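Local coordinates for nucleoporin NUP82 (Chaetomium thermophilum, PDB 5CWW), which probably serves as a structural component of the nuclear pore complex and as a docking partner for transport factors, represented here by its N-terminal beta-propeller part, at residues K42-T48 and D115-L120; L120-P124 and S177-H181; A227-Q232 and L451-S455; R262-A268 and G396-R400; N421-L425 and F520-L526. One frame throughout, in Å; residues are numbered along the deposited sequence.

Interaction 1 of 5, residues K42-T48 and D115-L120; sequences KPGPRRT and DDIRQL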
# COMPACT_ATOMS: atom_id res chain seq x y z
N LYS B 42 10.14 17.76 -7.16
CA LYS B 42 10.40 17.00 -5.95
C LYS B 42 9.79 15.60 -6.07
O LYS B 42 8.58 15.48 -6.25
CB LYS B 42 9.84 17.74 -4.73
CG LYS B 42 10.54 17.39 -3.42
CD LYS B 42 10.42 18.52 -2.41
CE LYS B 42 11.15 18.20 -1.11
NZ LYS B 42 11.26 19.39 -0.22
N PRO B 43 10.61 14.55 -5.96
CA PRO B 43 10.13 13.19 -6.26
C PRO B 43 9.01 12.72 -5.34
O PRO B 43 9.11 12.86 -4.12
CB PRO B 43 11.39 12.33 -6.07
CG PRO B 43 12.23 13.09 -5.12
CD PRO B 43 11.99 14.54 -5.44
N GLY B 44 7.96 12.17 -5.94
CA GLY B 44 6.83 11.66 -5.19
C GLY B 44 5.54 11.74 -6.00
O GLY B 44 5.50 12.42 -7.03
N PRO B 45 4.49 11.04 -5.55
CA PRO B 45 3.19 11.07 -6.23
C PRO B 45 2.50 12.43 -6.10
O PRO B 45 2.80 13.19 -5.18
CB PRO B 45 2.39 9.98 -5.51
CG PRO B 45 3.01 9.88 -4.16
CD PRO B 45 4.47 10.17 -4.35
N ARG B 46 1.59 12.72 -7.03
CA ARG B 46 0.85 13.97 -7.02
C ARG B 46 -0.64 13.73 -7.25
O ARG B 46 -1.13 13.83 -8.37
CB ARG B 46 1.39 14.93 -8.08
CG ARG B 46 0.76 16.31 -8.03
CD ARG B 46 1.21 17.20 -9.19
NE ARG B 46 0.66 18.55 -9.08
CZ ARG B 46 0.29 19.31 -10.11
NH1 ARG B 46 0.42 18.87 -11.35
NH2 ARG B 46 -0.21 20.51 -9.89
N ARG B 47 -1.34 13.39 -6.17
CA ARG B 47 -2.79 13.24 -6.20
C ARG B 47 -3.44 14.53 -5.71
O ARG B 47 -4.15 14.54 -4.70
CB ARG B 47 -3.23 12.05 -5.34
CG ARG B 47 -2.63 10.73 -5.79
CD ARG B 47 -3.28 9.55 -5.11
NE ARG B 47 -2.71 8.29 -5.57
CZ ARG B 47 -3.03 7.70 -6.72
NH1 ARG B 47 -3.92 8.25 -7.54
NH2 ARG B 47 -2.45 6.55 -7.06
N THR B 48 -3.20 15.61 -6.44
CA THR B 48 -3.57 16.94 -5.99
C THR B 48 -5.00 17.33 -6.36
O THR B 48 -5.42 18.47 -6.12
CB THR B 48 -2.60 17.99 -6.56
OG1 THR B 48 -2.37 17.71 -7.95
CG2 THR B 48 -1.28 17.94 -5.82
N ASP B 115 4.10 22.22 4.44
CA ASP B 115 4.77 21.90 3.18
C ASP B 115 3.74 21.66 2.08
O ASP B 115 2.56 21.49 2.37
CB ASP B 115 5.67 20.67 3.35
CG ASP B 115 6.81 20.64 2.35
OD1 ASP B 115 6.71 21.30 1.29
OD2 ASP B 115 7.81 19.94 2.62
N ASP B 116 4.20 21.66 0.83
CA ASP B 116 3.31 21.48 -0.31
C ASP B 116 2.49 20.20 -0.19
O ASP B 116 3.03 19.14 0.13
CB ASP B 116 4.12 21.46 -1.61
CG ASP B 116 4.78 22.78 -1.91
OD1 ASP B 116 4.19 23.84 -1.59
OD2 ASP B 116 5.91 22.77 -2.46
N ILE B 117 1.19 20.31 -0.45
CA ILE B 117 0.31 19.15 -0.42
C ILE B 117 0.69 18.19 -1.55
O ILE B 117 0.97 18.61 -2.67
CB ILE B 117 -1.16 19.57 -0.56
CG1 ILE B 117 -1.57 20.45 0.62
CG2 ILE B 117 -2.07 18.34 -0.64
CD1 ILE B 117 -2.93 21.10 0.48
N ARG B 118 0.69 16.90 -1.23
CA ARG B 118 1.07 15.86 -2.19
C ARG B 118 -0.14 15.04 -2.62
O ARG B 118 -0.24 14.65 -3.78
CB ARG B 118 2.13 14.95 -1.58
CG ARG B 118 3.47 15.62 -1.33
CD ARG B 118 4.24 15.84 -2.62
NE ARG B 118 5.52 16.49 -2.39
CZ ARG B 118 6.63 15.86 -2.00
NH1 ARG B 118 6.62 14.55 -1.80
NH2 ARG B 118 7.75 16.54 -1.82
N GLN B 119 -1.04 14.77 -1.68
CA GLN B 119 -2.19 13.92 -1.95
C GLN B 119 -3.46 14.40 -1.27
O GLN B 119 -3.43 14.86 -0.12
CB GLN B 119 -1.91 12.48 -1.50
CG GLN B 119 -0.61 11.88 -2.03
CD GLN B 119 -0.54 10.38 -1.80
OE1 GLN B 119 -1.47 9.65 -2.13
NE2 GLN B 119 0.57 9.93 -1.22
N LEU B 120 -4.57 14.29 -1.99
CA LEU B 120 -5.91 14.48 -1.43
C LEU B 120 -6.70 13.19 -1.62
O LEU B 120 -6.80 12.70 -2.75
CB LEU B 120 -6.63 15.65 -2.11
CG LEU B 120 -5.93 17.00 -2.09
CD1 LEU B 120 -6.72 18.01 -2.92
CD2 LEU B 120 -5.75 17.50 -0.67
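R47 and Q119 form a single parallel beta bridge on strand 119-122, an edge strand of a beta-propeller blade. R47 N donates to R118 O at 2.9 Å. L120 N donates to R47 O at 2.8 Å. R118 and Q119 both face L132 on the next strand, which makes a classic beta bulge. The R47 and Q119 side chains run alongside each other and point the same way. R47 CG lies anti to its carbonyl carbon (chi1 -60°) and the chain then runs extended to NE; the guanidinium and amide planes are 49° apart. Q119 OE1 sits at the guanidinium edge of R47, in its plane, and is nearest to R47 CD at 3.5 Å. The polar ends are held from outside: R47 by a salt bridge to D391 and a hydrogen bond to F492 O, and Q119 NE2 by V176 O. P45 CG covers Q119 NE2 at 3.8 Å. R118 bends at CG (chi2 -75°), and its guanidinium reaches the start of the other segment. K42 is extended beyond CG and crosses R118 at about a right angle. Its CG packs 3.3 Å from R118 NH2. At the far end, L120 CD1 rests 3.5 Å from T48 O.

Interaction 2 of 5, residues L120-P124 and S177-H181; sequences LVMSP and SAVWH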
# COMPACT_ATOMS: atom_id res chain seq x y z
N LEU B 120 -4.57 14.29 -1.99
CA LEU B 120 -5.91 14.48 -1.43
C LEU B 120 -6.70 13.19 -1.62
O LEU B 120 -6.80 12.70 -2.75
CB LEU B 120 -6.63 15.65 -2.11
CG LEU B 120 -5.93 17.00 -2.09
CD1 LEU B 120 -6.72 18.01 -2.92
CD2 LEU B 120 -5.75 17.50 -0.67
N VAL B 121 -7.25 12.66 -0.54
CA VAL B 121 -8.02 11.42 -0.62
C VAL B 121 -9.41 11.60 -0.02
O VAL B 121 -9.56 11.74 1.19
CB VAL B 121 -7.32 10.25 0.09
CG1 VAL B 121 -8.02 8.94 -0.23
CG2 VAL B 121 -5.85 10.18 -0.33
N MET B 122 -10.42 11.59 -0.89
CA MET B 122 -11.81 11.72 -0.48
C MET B 122 -12.27 10.48 0.27
O MET B 122 -11.91 9.36 -0.11
CB MET B 122 -12.70 11.96 -1.70
CG MET B 122 -14.14 12.34 -1.38
SD MET B 122 -14.29 13.92 -0.52
CE MET B 122 -13.66 15.05 -1.75
N SER B 123 -13.07 10.67 1.31
CA SER B 123 -13.60 9.55 2.07
C SER B 123 -14.81 8.97 1.33
O SER B 123 -15.34 9.61 0.43
CB SER B 123 -13.98 9.99 3.49
OG SER B 123 -15.11 10.84 3.47
N PRO B 124 -15.24 7.75 1.71
CA PRO B 124 -16.34 7.07 1.00
C PRO B 124 -17.63 7.88 0.93
O PRO B 124 -18.22 7.99 -0.14
CB PRO B 124 -16.54 5.80 1.83
CG PRO B 124 -15.22 5.54 2.46
CD PRO B 124 -14.65 6.90 2.76
N SER B 177 0.82 6.20 1.52
CA SER B 177 -0.57 6.00 1.13
C SER B 177 -1.51 6.29 2.28
O SER B 177 -1.21 6.03 3.44
CB SER B 177 -0.79 4.57 0.64
OG SER B 177 0.08 4.26 -0.44
N ALA B 178 -2.66 6.85 1.92
CA ALA B 178 -3.78 7.00 2.83
C ALA B 178 -5.03 6.52 2.11
O ALA B 178 -5.42 7.10 1.10
CB ALA B 178 -3.93 8.44 3.28
N VAL B 179 -5.63 5.45 2.61
CA VAL B 179 -6.81 4.87 1.98
C VAL B 179 -7.86 4.56 3.04
O VAL B 179 -7.55 4.04 4.10
CB VAL B 179 -6.46 3.58 1.20
CG1 VAL B 179 -5.61 3.91 -0.01
CG2 VAL B 179 -5.75 2.57 2.10
N TRP B 180 -9.10 4.92 2.73
CA TRP B 180 -10.20 4.71 3.66
C TRP B 180 -10.63 3.25 3.60
O TRP B 180 -10.66 2.65 2.53
CB TRP B 180 -11.37 5.64 3.32
CG TRP B 180 -10.99 7.10 3.42
CD1 TRP B 180 -10.45 7.88 2.43
CD2 TRP B 180 -11.11 7.94 4.58
NE1 TRP B 180 -10.23 9.15 2.90
CE2 TRP B 180 -10.63 9.22 4.21
CE3 TRP B 180 -11.57 7.74 5.88
CZ2 TRP B 180 -10.60 10.28 5.11
CZ3 TRP B 180 -11.54 8.80 6.77
CH2 TRP B 180 -11.06 10.06 6.38
N HIS B 181 -10.95 2.68 4.76
CA HIS B 181 -11.32 1.27 4.80
C HIS B 181 -12.71 1.07 4.19
O HIS B 181 -13.65 1.75 4.59
CB HIS B 181 -11.28 0.73 6.23
CG HIS B 181 -11.17 -0.76 6.30
ND1 HIS B 181 -12.16 -1.60 5.86
CD2 HIS B 181 -10.17 -1.56 6.74
CE1 HIS B 181 -11.79 -2.86 6.03
NE2 HIS B 181 -10.58 -2.86 6.57
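V121 and W180 lie on strands 120-122 and 177-180, which run nearly parallel, 10° apart, with axes 7.6 Å from each other at closest approach. The space between them is bridged by side chains and not by backbone pairing. V121 points toward the second strand. Its CG2 touches A178 O at 3.4 Å, and its CG1 packs on W180 CD1 at 3.8 Å. W180 has CG anti to its carbonyl carbon (chi1 -61°). The side chains of V121 and W180 run antiparallel past one another, and the indole NE1 reaches the valine carbonyl. W180 NE1 donates to V121 O at 3.2 Å. The bond is nearly straight at hydrogen (165°). The acceptor lies in the indole plane, yet the donor stands well above the carbonyl plane of V121. This bond, with S123 over the face, helps to fix the rotation of the ring. S123 CA stands 3.5 Å above the centroid of the five-membered ring of W180, a CH-pi contact, and S123 CB meets W180 CE2 at 3.5 Å. S123 OG bonds to F128 O and to D127 OD1. P124 crosses the tryptophan at about a right angle, with CD 3.6 Å from W180 CB. L204, L190 and F128 also pack on the indole. Each strand is an edge strand of its own four-stranded antiparallel sheet, one beginning with 119-122 and the other with 175-180. Such side-chain packing between neighbouring sheets, with a tryptophan wedged in the seam, joins successive blades of the beta-propeller.

Interaction 3 of 5, residues A227-Q232 and L451-S455; sequences ATYLDQ and LPPRS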
# COMPACT_ATOMS: atom_id res chain seq x y z
N ALA B 227 8.15 -12.95 11.82
CA ALA B 227 7.56 -13.53 13.02
C ALA B 227 7.15 -14.98 12.79
O ALA B 227 6.92 -15.40 11.66
CB ALA B 227 6.37 -12.72 13.47
N THR B 228 7.06 -15.74 13.88
CA THR B 228 6.74 -17.16 13.82
C THR B 228 5.33 -17.45 14.34
O THR B 228 4.64 -18.32 13.81
CB THR B 228 7.76 -17.99 14.63
OG1 THR B 228 9.08 -17.76 14.13
CG2 THR B 228 7.45 -19.48 14.54
N TYR B 229 4.91 -16.73 15.38
CA TYR B 229 3.63 -16.98 16.02
C TYR B 229 2.74 -15.74 16.03
O TYR B 229 3.24 -14.62 16.02
CB TYR B 229 3.85 -17.48 17.45
CG TYR B 229 4.71 -18.72 17.53
CD1 TYR B 229 4.19 -19.97 17.19
CD2 TYR B 229 6.03 -18.65 17.94
CE1 TYR B 229 4.97 -21.11 17.26
CE2 TYR B 229 6.82 -19.79 18.01
CZ TYR B 229 6.28 -21.01 17.67
OH TYR B 229 7.06 -22.14 17.74
N LEU B 230 1.43 -15.96 16.05
CA LEU B 230 0.46 -14.87 15.90
C LEU B 230 0.40 -13.91 17.09
O LEU B 230 -0.19 -12.84 16.99
CB LEU B 230 -0.95 -15.44 15.65
CG LEU B 230 -1.54 -16.44 16.65
CD1 LEU B 230 -1.97 -15.80 17.96
CD2 LEU B 230 -2.74 -17.14 16.03
N ASP B 231 1.00 -14.30 18.21
CA ASP B 231 0.93 -13.50 19.43
C ASP B 231 2.23 -12.73 19.71
O ASP B 231 2.36 -12.09 20.75
CB ASP B 231 0.58 -14.38 20.63
CG ASP B 231 1.52 -15.55 20.80
OD1 ASP B 231 2.67 -15.48 20.32
OD2 ASP B 231 1.11 -16.56 21.43
N GLN B 232 3.18 -12.81 18.78
CA GLN B 232 4.40 -12.03 18.91
C GLN B 232 4.09 -10.55 18.74
O GLN B 232 2.99 -10.18 18.34
CB GLN B 232 5.45 -12.48 17.89
CG GLN B 232 5.99 -13.88 18.13
CD GLN B 232 7.10 -14.25 17.16
OE1 GLN B 232 7.01 -15.25 16.46
NE2 GLN B 232 8.15 -13.44 17.12
N LEU B 451 -0.52 -16.27 11.41
CA LEU B 451 0.59 -17.12 11.81
C LEU B 451 0.08 -18.18 12.79
O LEU B 451 -0.98 -18.00 13.39
CB LEU B 451 1.70 -16.30 12.45
CG LEU B 451 2.48 -15.39 11.49
CD1 LEU B 451 3.29 -14.37 12.27
CD2 LEU B 451 3.38 -16.21 10.59
N PRO B 452 0.82 -19.28 12.94
CA PRO B 452 0.39 -20.35 13.86
C PRO B 452 0.34 -19.91 15.32
O PRO B 452 1.02 -18.95 15.69
CB PRO B 452 1.46 -21.43 13.67
CG PRO B 452 2.11 -21.13 12.38
CD PRO B 452 2.03 -19.66 12.19
N PRO B 453 -0.46 -20.60 16.14
CA PRO B 453 -0.39 -20.40 17.59
C PRO B 453 0.83 -21.10 18.17
O PRO B 453 1.37 -22.01 17.53
CB PRO B 453 -1.68 -21.02 18.10
CG PRO B 453 -1.98 -22.10 17.12
CD PRO B 453 -1.50 -21.58 15.78
N ARG B 454 1.27 -20.70 19.36
CA ARG B 454 2.43 -21.32 19.99
C ARG B 454 2.13 -22.77 20.38
O ARG B 454 3.04 -23.55 20.66
CB ARG B 454 2.85 -20.52 21.22
CG ARG B 454 3.36 -19.13 20.88
CD ARG B 454 3.75 -18.35 22.12
NE ARG B 454 4.17 -16.99 21.80
CZ ARG B 454 5.40 -16.65 21.41
NH1 ARG B 454 6.34 -17.58 21.27
NH2 ARG B 454 5.68 -15.39 21.14
N SER B 455 0.85 -23.13 20.40
CA SER B 455 0.42 -24.49 20.70
C SER B 455 0.98 -25.48 19.69
O SER B 455 1.30 -26.62 20.03
CB SER B 455 -1.11 -24.57 20.73
OG SER B 455 -1.66 -23.58 21.58
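L451 opens the second segment with its CB directed toward the 227-232 loop. Its CD1 packs against A227 CB at 3.7 Å, and its CB faces L230 CB. L230 CD2 touches L451 O at 3.3 Å, and that oxygen also accepts a hydrogen bond from Q329. P452 follows, with CD against T228 O at 3.4 Å. P452 O accepts from L230 N at 3.0 Å and also lies in plane at the edge of the Y229 ring. P453 has its CB directed away, but its O comes within 3.5 Å of Y229 CD1. R454 is extended from CG to NE and crosses Y229 at about a right angle. R454 CG stands over one face of the phenol ring, 4.0 Å from its centroid, in a CH-pi contact; T228 CG2 covers the opposite face. R454 NE forms a salt bridge with D231 OD1 at 2.6 Å, a weak hydrogen bond with only 121° at hydrogen. The two planes are within 16° of parallel, but D231 OD1 lies out of the guanidinium plane and approaches obliquely. Within 227-232, Q232 OE1 accepts from both T228 N and Y229 N and ties Q232 back to that backbone. T228 OG1 makes a weak bond to the backbone of another protein chain. The arrangement is a surface contact between two loops, one built round a type I beta turn from Y229 to Q232.

Interaction 4 of 5, residues R262-A268 and G396-R400; sequences RDSGGWA and GEKPR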
# COMPACT_ATOMS: atom_id res chain seq x y z
N ARG B 262 -14.44 -1.28 -4.06
CA ARG B 262 -15.51 -1.85 -3.26
C ARG B 262 -16.52 -2.53 -4.17
O ARG B 262 -16.27 -2.72 -5.36
CB ARG B 262 -16.20 -0.78 -2.41
CG ARG B 262 -16.72 -1.32 -1.07
CD ARG B 262 -17.90 -0.52 -0.53
NE ARG B 262 -18.42 -1.10 0.71
CZ ARG B 262 -19.42 -0.58 1.41
NH1 ARG B 262 -20.03 0.53 1.01
NH2 ARG B 262 -19.83 -1.18 2.53
N ASP B 263 -17.67 -2.90 -3.60
CA ASP B 263 -18.59 -3.82 -4.25
C ASP B 263 -17.89 -5.14 -4.55
O ASP B 263 -18.32 -5.91 -5.41
CB ASP B 263 -19.16 -3.21 -5.53
CG ASP B 263 -19.65 -1.79 -5.34
OD1 ASP B 263 -19.96 -1.41 -4.19
OD2 ASP B 263 -19.73 -1.04 -6.34
N SER B 264 -16.80 -5.41 -3.82
CA SER B 264 -16.04 -6.65 -3.99
C SER B 264 -16.54 -7.68 -3.00
O SER B 264 -16.99 -7.34 -1.91
CB SER B 264 -14.55 -6.41 -3.80
OG SER B 264 -14.04 -5.51 -4.77
N GLY B 265 -16.44 -8.95 -3.38
CA GLY B 265 -16.91 -10.04 -2.55
C GLY B 265 -15.77 -10.79 -1.90
O GLY B 265 -14.61 -10.39 -2.01
N GLY B 266 -16.11 -11.87 -1.21
CA GLY B 266 -15.12 -12.68 -0.52
C GLY B 266 -14.29 -11.87 0.45
O GLY B 266 -14.80 -10.97 1.13
N TRP B 267 -13.01 -12.19 0.52
CA TRP B 267 -12.10 -11.56 1.45
C TRP B 267 -11.57 -10.22 0.95
O TRP B 267 -10.86 -9.52 1.67
CB TRP B 267 -10.92 -12.48 1.75
CG TRP B 267 -11.31 -13.77 2.41
CD1 TRP B 267 -11.40 -15.00 1.82
CD2 TRP B 267 -11.66 -13.95 3.79
NE1 TRP B 267 -11.78 -15.93 2.75
CE2 TRP B 267 -11.95 -15.32 3.96
CE3 TRP B 267 -11.76 -13.09 4.88
CZ2 TRP B 267 -12.33 -15.84 5.20
CZ3 TRP B 267 -12.13 -13.61 6.11
CH2 TRP B 267 -12.41 -14.98 6.25
N ALA B 268 -11.90 -9.88 -0.30
CA ALA B 268 -11.34 -8.70 -0.95
C ALA B 268 -11.48 -7.41 -0.14
O ALA B 268 -10.52 -6.66 0.02
CB ALA B 268 -11.98 -8.52 -2.33
N GLY B 396 -11.07 -5.95 -7.01
CA GLY B 396 -11.49 -7.10 -6.22
C GLY B 396 -12.43 -8.01 -6.98
O GLY B 396 -13.18 -7.56 -7.85
N GLU B 397 -12.37 -9.30 -6.66
CA GLU B 397 -13.33 -10.26 -7.17
C GLU B 397 -14.74 -9.77 -6.86
O GLU B 397 -14.96 -9.14 -5.83
CB GLU B 397 -13.10 -11.64 -6.55
CG GLU B 397 -13.11 -11.63 -5.02
CD GLU B 397 -13.32 -13.00 -4.42
OE1 GLU B 397 -14.21 -13.73 -4.90
OE2 GLU B 397 -12.60 -13.34 -3.47
N LYS B 398 -15.68 -10.07 -7.74
CA LYS B 398 -17.07 -9.69 -7.52
C LYS B 398 -17.88 -10.93 -7.16
O LYS B 398 -17.57 -12.03 -7.63
CB LYS B 398 -17.65 -9.01 -8.76
CG LYS B 398 -16.87 -7.77 -9.19
CD LYS B 398 -17.70 -6.85 -10.07
CE LYS B 398 -18.74 -6.07 -9.27
NZ LYS B 398 -18.12 -5.19 -8.23
N PRO B 399 -18.91 -10.77 -6.31
CA PRO B 399 -19.74 -11.92 -5.93
C PRO B 399 -20.37 -12.62 -7.13
O PRO B 399 -20.73 -11.96 -8.11
CB PRO B 399 -20.82 -11.29 -5.04
CG PRO B 399 -20.22 -10.04 -4.53
CD PRO B 399 -19.33 -9.54 -5.62
N ARG B 400 -20.49 -13.94 -7.06
CA ARG B 400 -21.05 -14.72 -8.15
C ARG B 400 -22.57 -14.69 -8.12
O ARG B 400 -23.18 -14.66 -7.04
CB ARG B 400 -20.55 -16.17 -8.08
CG ARG B 400 -19.04 -16.30 -7.95
CD ARG B 400 -18.63 -17.76 -7.84
NE ARG B 400 -17.24 -17.91 -7.40
CZ ARG B 400 -16.65 -19.07 -7.15
NH1 ARG B 400 -17.33 -20.21 -7.29
NH2 ARG B 400 -15.39 -19.11 -6.75
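K398 curls back through chi3 (75°) and chi4 (61°), and this brings its NZ to the carbonyl of D263. E397 CG sits between its own backbone N and carbonyl carbon, and the chain is then extended, so its carboxylate swings alongside G265 and G266. The first segment contains a type II' beta turn from G265 to A268, in the loop between strands 254-258 and 272-276 of one propeller sheet. The second segment leaves strand 389-395 of the next sheet. K398 NZ donates to D263 O at 2.9 Å from above the carbonyl plane. D263 CB lies 3.5 Å from the same K398 NZ, but the carboxylate does not reach it. At the first residue of the turn, G265 N donates to E397 O at 2.9 Å in a nearly straight bond (164°). E397 O also receives a CA-H contact from S264 CA at 3.3 Å. The two hydrogen bonds, to D263 O and from G265 N, draw the segments together. G265 has no side chain, and P399 packs its ring there, CG 3.9 Å from G265 CA. G396 likewise lies close to S264 and A268. W267, the third residue of the turn, is buried against W333 and L302. E397 N is bonded to N426 OD1. Across from it, S264 OG lies 3.3 Å from G396 CA.

Interaction 5 of 5, residues N421-L425 and F520-L526; sequences NGLSL and FRLESEL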
# COMPACT_ATOMS: atom_id res chain seq x y z
N ASN B 421 -21.37 -6.75 -11.53
CA ASN B 421 -21.10 -7.87 -12.42
C ASN B 421 -19.73 -7.75 -13.07
O ASN B 421 -19.41 -6.72 -13.67
CB ASN B 421 -22.18 -7.97 -13.50
CG ASN B 421 -22.04 -9.21 -14.36
OD1 ASN B 421 -21.50 -10.22 -13.92
ND2 ASN B 421 -22.52 -9.13 -15.59
N GLY B 422 -18.92 -8.80 -12.95
CA GLY B 422 -17.57 -8.78 -13.47
C GLY B 422 -16.86 -10.11 -13.28
O GLY B 422 -17.48 -11.16 -13.39
N LEU B 423 -15.57 -10.05 -12.98
CA LEU B 423 -14.75 -11.26 -12.87
C LEU B 423 -14.67 -11.77 -11.44
O LEU B 423 -14.40 -11.01 -10.50
CB LEU B 423 -13.34 -10.98 -13.40
CG LEU B 423 -12.39 -12.18 -13.47
CD1 LEU B 423 -12.87 -13.19 -14.51
CD2 LEU B 423 -10.97 -11.72 -13.77
N SER B 424 -14.88 -13.07 -11.27
CA SER B 424 -14.82 -13.70 -9.96
C SER B 424 -13.38 -13.95 -9.50
O SER B 424 -13.10 -14.94 -8.82
CB SER B 424 -15.59 -15.02 -9.97
OG SER B 424 -15.09 -15.90 -10.97
N LEU B 425 -12.48 -13.04 -9.86
CA LEU B 425 -11.08 -13.13 -9.45
C LEU B 425 -10.54 -11.74 -9.17
O LEU B 425 -10.91 -10.77 -9.85
CB LEU B 425 -10.23 -13.79 -10.54
CG LEU B 425 -10.54 -15.21 -10.98
CD1 LEU B 425 -9.73 -15.53 -12.22
CD2 LEU B 425 -10.24 -16.22 -9.88
N PHE B 520 -14.93 -10.23 -18.93
CA PHE B 520 -16.26 -10.81 -19.03
C PHE B 520 -16.23 -12.15 -19.79
O PHE B 520 -17.00 -13.06 -19.47
CB PHE B 520 -17.21 -9.84 -19.73
CG PHE B 520 -17.43 -8.56 -18.97
CD1 PHE B 520 -17.69 -8.57 -17.61
CD2 PHE B 520 -17.37 -7.33 -19.62
CE1 PHE B 520 -17.90 -7.39 -16.92
CE2 PHE B 520 -17.57 -6.15 -18.93
CZ PHE B 520 -17.84 -6.18 -17.58
N ARG B 521 -15.35 -12.26 -20.78
CA ARG B 521 -15.23 -13.50 -21.54
C ARG B 521 -14.64 -14.61 -20.67
O ARG B 521 -15.03 -15.77 -20.79
CB ARG B 521 -14.37 -13.31 -22.79
CG ARG B 521 -14.93 -12.31 -23.79
CD ARG B 521 -14.18 -12.40 -25.11
NE ARG B 521 -14.15 -11.11 -25.81
CZ ARG B 521 -15.14 -10.63 -26.55
NH1 ARG B 521 -16.27 -11.32 -26.70
NH2 ARG B 521 -15.01 -9.46 -27.15
N LEU B 522 -13.71 -14.25 -19.79
CA LEU B 522 -13.11 -15.22 -18.89
C LEU B 522 -14.15 -15.70 -17.89
O LEU B 522 -14.27 -16.90 -17.62
CB LEU B 522 -11.90 -14.64 -18.17
CG LEU B 522 -11.25 -15.56 -17.13
CD1 LEU B 522 -10.90 -16.93 -17.73
CD2 LEU B 522 -10.01 -14.91 -16.52
N GLU B 523 -14.91 -14.76 -17.33
CA GLU B 523 -15.92 -15.10 -16.33
C GLU B 523 -17.00 -16.01 -16.92
O GLU B 523 -17.48 -16.92 -16.25
CB GLU B 523 -16.56 -13.82 -15.77
CG GLU B 523 -17.68 -14.08 -14.75
CD GLU B 523 -17.19 -14.81 -13.51
OE1 GLU B 523 -15.97 -14.81 -13.26
OE2 GLU B 523 -18.04 -15.38 -12.78
N SER B 524 -17.39 -15.75 -18.16
CA SER B 524 -18.41 -16.57 -18.82
C SER B 524 -17.91 -18.00 -18.97
O SER B 524 -18.67 -18.95 -18.81
CB SER B 524 -18.79 -15.99 -20.18
OG SER B 524 -17.69 -16.01 -21.07
N GLU B 525 -16.62 -18.15 -19.28
CA GLU B 525 -16.03 -19.48 -19.37
C GLU B 525 -15.97 -20.16 -18.01
O GLU B 525 -16.15 -21.37 -17.91
CB GLU B 525 -14.62 -19.39 -19.97
CG GLU B 525 -14.04 -20.75 -20.33
CD GLU B 525 -14.93 -21.53 -21.27
OE1 GLU B 525 -15.55 -20.91 -22.16
OE2 GLU B 525 -15.02 -22.77 -21.13
N LEU B 526 -15.72 -19.38 -16.96
CA LEU B 526 -15.71 -19.92 -15.60
C LEU B 526 -17.10 -20.39 -15.19
O LEU B 526 -17.25 -21.34 -14.43
CB LEU B 526 -15.19 -18.88 -14.61
CG LEU B 526 -13.70 -18.55 -14.70
CD1 LEU B 526 -13.37 -17.33 -13.85
CD2 LEU B 526 -12.84 -19.74 -14.28
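Helix 518-526 lies against the loop 421-425, and its E523 grips S424. In the chain the helix follows strand 509-514 and precedes strand 548-554 of one propeller sheet, while the loop leads into strand 427-432 of another. E523 is bent at chi2 (62°), which sends its carboxylate to the loop. E523 OE1 takes two hydrogen bonds from the one serine. S424 OG donates at 2.7 Å to the syn lone pair of E523 OE1. S424 N donates at 2.9 Å to the same E523 OE1, from above the carboxylate plane. Both bonds hold the carboxylate in place, and S424 OG is also bonded to a basic side chain of another protein chain. E523 CG also touches G422 O at 3.2 Å. Leucines pack behind the polar centre: L423 CD1 lies 3.9 Å from L522 CG, and L526 CD1 is near both L423 and L425. At the other end, F520 turns a ring edge to the loop, with CE1 3.7 Å from G422 CA. L423 N is held by Y500 OH. The contact is a helix-to-loop junction between two propeller sheets, bordered by another protein's chain.

How the interactions relate
Interactions 1 and 2 share L120, and their centres lie 14 Å apart. Strand 119-122 serves both: it pairs with the loop before strand 49-52 in one and faces strand 175-180 in the other. Interactions 4 and 5 form a second cluster, with centres 12 Å apart. They touch directly, K398 N probably bonding to L423 O at 3.2 Å. Interaction 2 comes to about 6 Å of interaction 4 between nearest atoms. Interaction 3 stands apart; its nearest atoms are about 13 Å from interaction 4 and farther from the rest. Its segments alternate along the chain with those of interaction 5 and enclose both segments of interaction 4. Interactions 3 and 5, one at the surface and one buried, both meet another protein's chain.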